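Local coordinates for alcohol dehydrogenase (Aeropyrum pernix, PDB 1H2B) that catalyses the oxidation of alcohols in a zinc-dependent reaction, probably passing the hydride to NAD+, at the interface of chains A and B and the interface of chains A and C. Numbering follows the deposited sequence. Chains: chain A/B/C, Alcohol dehydrogenase.

Contact 1: the interface of chains A and B. Residues chain A 277-278, 298-301; chain B 121-122, 308.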
ATOM      1  N   ARG A 277     -17.381   6.413   8.612  1.00 17.20           N
ATOM      2  CA  ARG A 277     -16.666   7.286   7.666  1.00 18.23           C
ATOM      3  C   ARG A 277     -15.443   6.559   7.180  1.00 16.97           C
ATOM      4  O   ARG A 277     -14.678   5.926   7.970  1.00 18.52           O
ATOM      5  CB  ARG A 277     -16.278   8.600   8.317  1.00 19.11           C
ATOM      6  CG  ARG A 277     -17.491   9.441   8.708  1.00 21.94           C
ATOM      7  CD  ARG A 277     -17.163  10.893   9.122  1.00 27.04           C
ATOM      8  NE  ARG A 277     -16.863  11.727   7.946  1.00 23.42           N
ATOM      9  CZ  ARG A 277     -17.746  12.181   7.058  1.00 27.70           C
ATOM     10  NH1 ARG A 277     -19.055  11.941   7.168  1.00 26.13           N
ATOM     11  NH2 ARG A 277     -17.316  12.917   6.043  1.00 27.21           N
ATOM     12  N   MET A 278     -15.211   6.672   5.863  1.00 15.58           N
ATOM     13  CA  MET A 278     -14.160   5.921   5.180  1.00 15.66           C
ATOM     14  C   MET A 278     -14.308   4.401   5.347  1.00 15.04           C
ATOM     15  O   MET A 278     -13.382   3.641   5.052  1.00 17.97           O
ATOM     16  CB  MET A 278     -12.747   6.421   5.543  0.50 18.30           C
ATOM     17  CG  MET A 278     -12.384   7.655   4.744  0.50 12.70           C
ATOM     18  SD  MET A 278     -10.694   8.267   5.022  0.50 19.66           S
ATOM     19  CE  MET A 278      -9.736   7.083   4.300  0.50 20.01           C
ATOM     20  N   ILE A 298     -20.241   9.511  -1.389  1.00 13.15           N
ATOM     21  CA  ILE A 298     -19.226  10.565  -1.272  1.00 14.29           C
ATOM     22  C   ILE A 298     -19.229  11.213   0.120  1.00 16.54           C
ATOM     23  O   ILE A 298     -18.149  11.496   0.659  1.00 17.17           O
ATOM     24  CB  ILE A 298     -19.283  11.579  -2.462  1.00 18.45           C
ATOM     25  CG1 ILE A 298     -20.481  12.516  -2.367  1.00 17.39           C
ATOM     26  CG2 ILE A 298     -19.279  10.835  -3.793  1.00 16.16           C
ATOM     27  CD1 ILE A 298     -20.220  13.818  -1.611  1.00 19.92           C
ATOM     28  N   SER A 299     -20.396  11.447   0.732  1.00 16.06           N
ATOM     29  CA  SER A 299     -20.359  12.214   1.994  1.00 17.46           C
ATOM     30  C   SER A 299     -19.720  11.419   3.135  1.00 16.93           C
ATOM     31  O   SER A 299     -19.121  12.039   4.018  1.00 19.20           O
ATOM     32  CB  SER A 299     -21.726  12.775   2.387  1.00 22.88           C
ATOM     33  OG  SER A 299     -22.605  11.715   2.558  1.00 26.61           O
ATOM     34  N   SER A 300     -19.837  10.090   3.112  1.00 16.72           N
ATOM     35  CA  SER A 300     -19.155   9.213   4.058  1.00 17.23           C
ATOM     36  C   SER A 300     -17.795   8.752   3.538  1.00 15.30           C
ATOM     37  O   SER A 300     -17.027   8.155   4.298  1.00 16.23           O
ATOM     38  CB  SER A 300     -20.028   7.964   4.313  1.00 19.18           C
ATOM     39  OG  SER A 300     -21.112   8.301   5.131  1.00 23.76           O
ATOM     40  N   GLU A 301     -17.509   9.001   2.249  1.00 15.34           N
ATOM     41  CA  GLU A 301     -16.306   8.482   1.556  1.00 16.09           C
ATOM     42  C   GLU A 301     -16.122   6.957   1.752  1.00 16.05           C
ATOM     43  O   GLU A 301     -15.065   6.475   2.213  1.00 16.72           O
ATOM     44  CB  GLU A 301     -15.045   9.257   1.949  1.00 15.76           C
ATOM     45  CG  GLU A 301     -14.042   9.251   0.794  1.00 17.89           C
ATOM     46  CD  GLU A 301     -12.782  10.076   0.995  1.00 16.27           C
ATOM     47  OE1 GLU A 301     -12.458  10.450   2.144  1.00 18.11           O
ATOM     48  OE2 GLU A 301     -12.097  10.313  -0.040  1.00 16.43           O
TER
ATOM     49  N   MET B 121     -11.472  16.010   6.006  1.00 16.49           N
ATOM     50  CA  MET B 121     -12.897  15.881   5.692  1.00 16.93           C
ATOM     51  C   MET B 121     -13.591  14.927   6.608  1.00 20.01           C
ATOM     52  O   MET B 121     -14.815  14.759   6.530  1.00 20.73           O
ATOM     53  CB  MET B 121     -13.103  15.426   4.230  1.00 16.45           C
ATOM     54  CG  MET B 121     -12.525  16.402   3.209  1.00 18.41           C
ATOM     55  SD  MET B 121     -13.255  18.024   3.347  1.00 20.43           S
ATOM     56  CE  MET B 121     -15.057  17.659   3.171  1.00 23.48           C
ATOM     57  N   HIS B 122     -12.810  14.267   7.470  1.00 16.36           N
ATOM     58  CA  HIS B 122     -13.402  13.296   8.421  1.00 16.76           C
ATOM     59  C   HIS B 122     -13.363  13.782   9.846  1.00 18.04           C
ATOM     60  O   HIS B 122     -13.666  13.020  10.770  1.00 21.61           O
ATOM     61  CB  HIS B 122     -12.774  11.941   8.198  1.00 18.40           C
ATOM     62  CG  HIS B 122     -13.146  11.421   6.847  1.00 18.99           C
ATOM     63  ND1 HIS B 122     -14.449  11.138   6.516  1.00 19.24           N
ATOM     64  CD2 HIS B 122     -12.418  11.260   5.715  1.00 19.10           C
ATOM     65  CE1 HIS B 122     -14.505  10.760   5.252  1.00 18.73           C
ATOM     66  NE2 HIS B 122     -13.287  10.845   4.736  1.00 17.96           N
ATOM     67  N   LEU B 308     -13.986  12.166  -1.503  1.00 15.55           N
ATOM     68  CA  LEU B 308     -14.587  13.337  -0.912  1.00 14.35           C
ATOM     69  C   LEU B 308     -13.574  14.472  -0.778  1.00 16.03           C
ATOM     70  O   LEU B 308     -12.646  14.399   0.047  1.00 16.28           O
ATOM     71  CB  LEU B 308     -15.176  12.952   0.457  1.00 14.59           C
ATOM     72  CG  LEU B 308     -15.730  14.117   1.299  1.00 17.31           C
ATOM     73  CD1 LEU B 308     -16.970  14.738   0.627  1.00 17.93           C
ATOM     74  CD2 LEU B 308     -16.070  13.649   2.737  1.00 18.92           C
TER
HETATM   75  O   HOH W   1     -11.568  13.197   2.254  1.00 16.56           O
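B:His122 reaches across the two-fold symmetric interface of chains A and B and places its imidazole between A:Arg277 and A:Glu301, in a zinc-containing alcohol dehydrogenase of the medium-chain family. NE2 donates to the carboxylate oxygen OE1 of A:Glu301 at 2.7 Å, an almost straight bond (173° at H) that lies in the ring plane and takes the anti lone pair of OE1. Carboxylate and imidazole are nearly coplanar, and the neighbouring negative charge would probably favour a protonated NE2. On the other side of the ring ND1 accepts from NE of A:Arg277 at 2.9 Å; the bond is bent, and ND1 lies out of the guanidinium plane. A histidine suits this place because one small flat ring can accept from a cation and donate to an anion. With an alanine in place of the histidine, A:Arg277 NE and A:Glu301 OE1 would probably both lose their partners and a gap would probably open beside A:Met278, whose SD packs 3.5 Å from CD2 of the ring.

Further along, NH2 of A:Arg277 donates to the backbone O of B:Met121 at 3.1 Å. The bend in its chain at chi3 (76°) turns the guanidinium toward this carbonyl. A:Glu301 stretches out beyond CG, and its second oxygen, OE2, takes the backbone N-H of B:Leu308 at 3.0 Å from above the carboxylate plane. Water 1 joins OE1 of A:Glu301 to the backbone O of B:Leu308. Because Leu308 also lines the octanoic acid pocket, A:Glu301 comes up to a residue of the partner's ligand site.

CB of B:Leu308 packs against the carbonyl of A:Ile298 and CD of A:Glu301. The leucine and isoleucine side chains cross at about a right angle, CD1 of B:Leu308 4.1 Å from CD1 of A:Ile298. In the second shell, the backbone O of A:Ser299, ending helix 294-299, accepts a weak bond from A:Arg277 NH2, which may help a little to steady the guanidinium.

Contact 2: the interface of chains A and C. Residues chain A 120, 146, 312; chain C 110, 116.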
ATOM      1  N   ASP A 120      -4.833 -15.926 -10.098  1.00 17.34           N
ATOM      2  CA  ASP A 120      -5.412 -17.079 -10.799  1.00 18.96           C
ATOM      3  C   ASP A 120      -6.828 -16.778 -11.261  1.00 17.49           C
ATOM      4  O   ASP A 120      -7.243 -17.277 -12.305  1.00 20.01           O
ATOM      5  CB  ASP A 120      -5.486 -18.287  -9.858  1.00 18.15           C
ATOM      6  CG  ASP A 120      -4.120 -18.774  -9.409  1.00 24.16           C
ATOM      7  OD1 ASP A 120      -3.409 -18.011  -8.685  1.00 19.93           O
ATOM      8  OD2 ASP A 120      -3.705 -19.905  -9.724  1.00 25.45           O
ATOM      9  N   ARG A 146      -1.347 -27.565 -12.038  1.00 23.06           N
ATOM     10  CA  ARG A 146      -1.147 -26.207 -11.543  1.00 22.79           C
ATOM     11  C   ARG A 146      -2.165 -25.862 -10.435  1.00 21.91           C
ATOM     12  O   ARG A 146      -1.962 -24.878  -9.703  1.00 21.91           O
ATOM     13  CB  ARG A 146      -1.236 -25.200 -12.674  1.00 27.77           C
ATOM     14  CG  ARG A 146      -0.236 -25.484 -13.801  1.00 34.33           C
ATOM     15  CD  ARG A 146      -0.052 -24.322 -14.771  1.00 34.74           C
ATOM     16  NE  ARG A 146       0.569 -23.175 -14.118  1.00 40.30           N
ATOM     17  CZ  ARG A 146      -0.105 -22.110 -13.691  1.00 40.47           C
ATOM     18  NH1 ARG A 146      -1.420 -22.061 -13.856  1.00 37.30           N
ATOM     19  NH2 ARG A 146       0.530 -21.094 -13.116  1.00 32.91           N
ATOM     20  N   TYR A 312      -3.492 -18.758  -5.885  1.00 15.41           N
ATOM     21  CA  TYR A 312      -2.801 -19.969  -5.461  1.00 14.95           C
ATOM     22  C   TYR A 312      -1.960 -19.737  -4.189  1.00 16.25           C
ATOM     23  O   TYR A 312      -1.958 -20.569  -3.274  1.00 15.83           O
ATOM     24  CB  TYR A 312      -1.909 -20.438  -6.597  1.00 18.09           C
ATOM     25  CG  TYR A 312      -1.242 -21.769  -6.369  1.00 19.23           C
ATOM     26  CD1 TYR A 312      -1.902 -22.955  -6.695  1.00 20.17           C
ATOM     27  CD2 TYR A 312       0.061 -21.847  -5.870  1.00 22.69           C
ATOM     28  CE1 TYR A 312      -1.301 -24.196  -6.484  1.00 22.45           C
ATOM     29  CE2 TYR A 312       0.669 -23.071  -5.662  1.00 25.60           C
ATOM     30  CZ  TYR A 312      -0.023 -24.242  -5.992  1.00 24.47           C
ATOM     31  OH  TYR A 312       0.574 -25.473  -5.771  1.00 27.77           O
TER
ATOM     32  N   GLY C 110       8.181 -21.114 -13.275  1.00 36.41           N
ATOM     33  CA  GLY C 110       6.764 -20.806 -13.166  1.00 38.92           C
ATOM     34  C   GLY C 110       6.012 -21.670 -12.153  1.00 42.57           C
ATOM     35  O   GLY C 110       4.787 -21.560 -12.022  1.00 43.92           O
ATOM     36  N   ARG C 116       4.665 -18.098  -8.747  1.00 31.64           N
ATOM     37  CA  ARG C 116       3.211 -18.088  -8.673  1.00 29.83           C
ATOM     38  C   ARG C 116       2.746 -16.723  -8.144  1.00 29.09           C
ATOM     39  O   ARG C 116       1.556 -16.379  -8.246  1.00 30.82           O
ATOM     40  CB  ARG C 116       2.703 -19.210  -7.742  1.00 30.52           C
ATOM     41  CG  ARG C 116       2.617 -20.641  -8.324  1.00 28.33           C
ATOM     42  CD  ARG C 116       1.909 -20.755  -9.651  1.00 31.09           C
ATOM     43  NE  ARG C 116       0.427 -20.784  -9.635  1.00 24.16           N
ATOM     44  CZ  ARG C 116      -0.311 -21.901  -9.672  1.00 23.67           C
ATOM     45  NH1 ARG C 116       0.266 -23.101  -9.583  1.00 22.77           N
ATOM     46  NH2 ARG C 116      -1.636 -21.819  -9.788  1.00 19.80           N
TER
HETATM   47  O   HOH W   2      -0.874 -18.138  -9.393  1.00 24.61           O
HETATM   48  O   HOH W   3       3.007 -23.681 -13.234  1.00 50.03           O
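The ring of A:Tyr312 lies flat against the guanidinium of C:Arg116, CG 3.4 Å from CZ, with the two planes only 17° apart. NH1 stands over the ring centre, 3.5 Å from the centroid, a cation-pi contact that an aromatic residue can offer a charge. A:Tyr312 turns CG away from its backbone N (chi1 -174°), which carries the ring across the arginine. The opposite face of the same guanidinium is covered by A:Arg146, whose NH2 is offset toward the rim.

Around the edge the polar groups are met in the guanidinium plane. NH1 and NH2 of C:Arg116 both donate end-on to the backbone O of A:Arg146, at 2.9 and 3.1 Å, NH1 on a lone pair in the carbonyl plane. NH2 also makes a salt bridge to the carboxylate OD2 of A:Asp120 at 2.8 Å. The other oxygen, OD1, accepts the backbone N-H of A:Tyr312, so the aspartate ties the ring's helix to the charged site. NE of C:Arg116 binds water 2, which also contacts OD1, while water 3 joins A:Arg146 NE to the backbone O of C:Gly110.

C:Arg116 ends helix 113-116 in the lobe that binds the structural zinc through C:Asp109, C:Cys112 and C:Cys115, the last directly before the arginine; on chain A it is received by 3-10 helices 120-122 and 145-147 and the start of helix 312-323.

The C-alpha centres of contact 1 and contact 2 lie about 38 Å apart, so chain A is held to its two neighbours at separate places. Yet both draw on one stretch of the protein: 3-10 helix 120-122 gives B:His122 to contact 1 and, in the other copy, A:Asp120 to contact 2. B:Leu308 and A:Tyr312, four residues apart in the sequence, likewise serve contact 1 and contact 2. Because every chain carries both surfaces and each interface is two-fold symmetric, the two contacts together can join the four copies of the deposited assembly, probably the working tetramer.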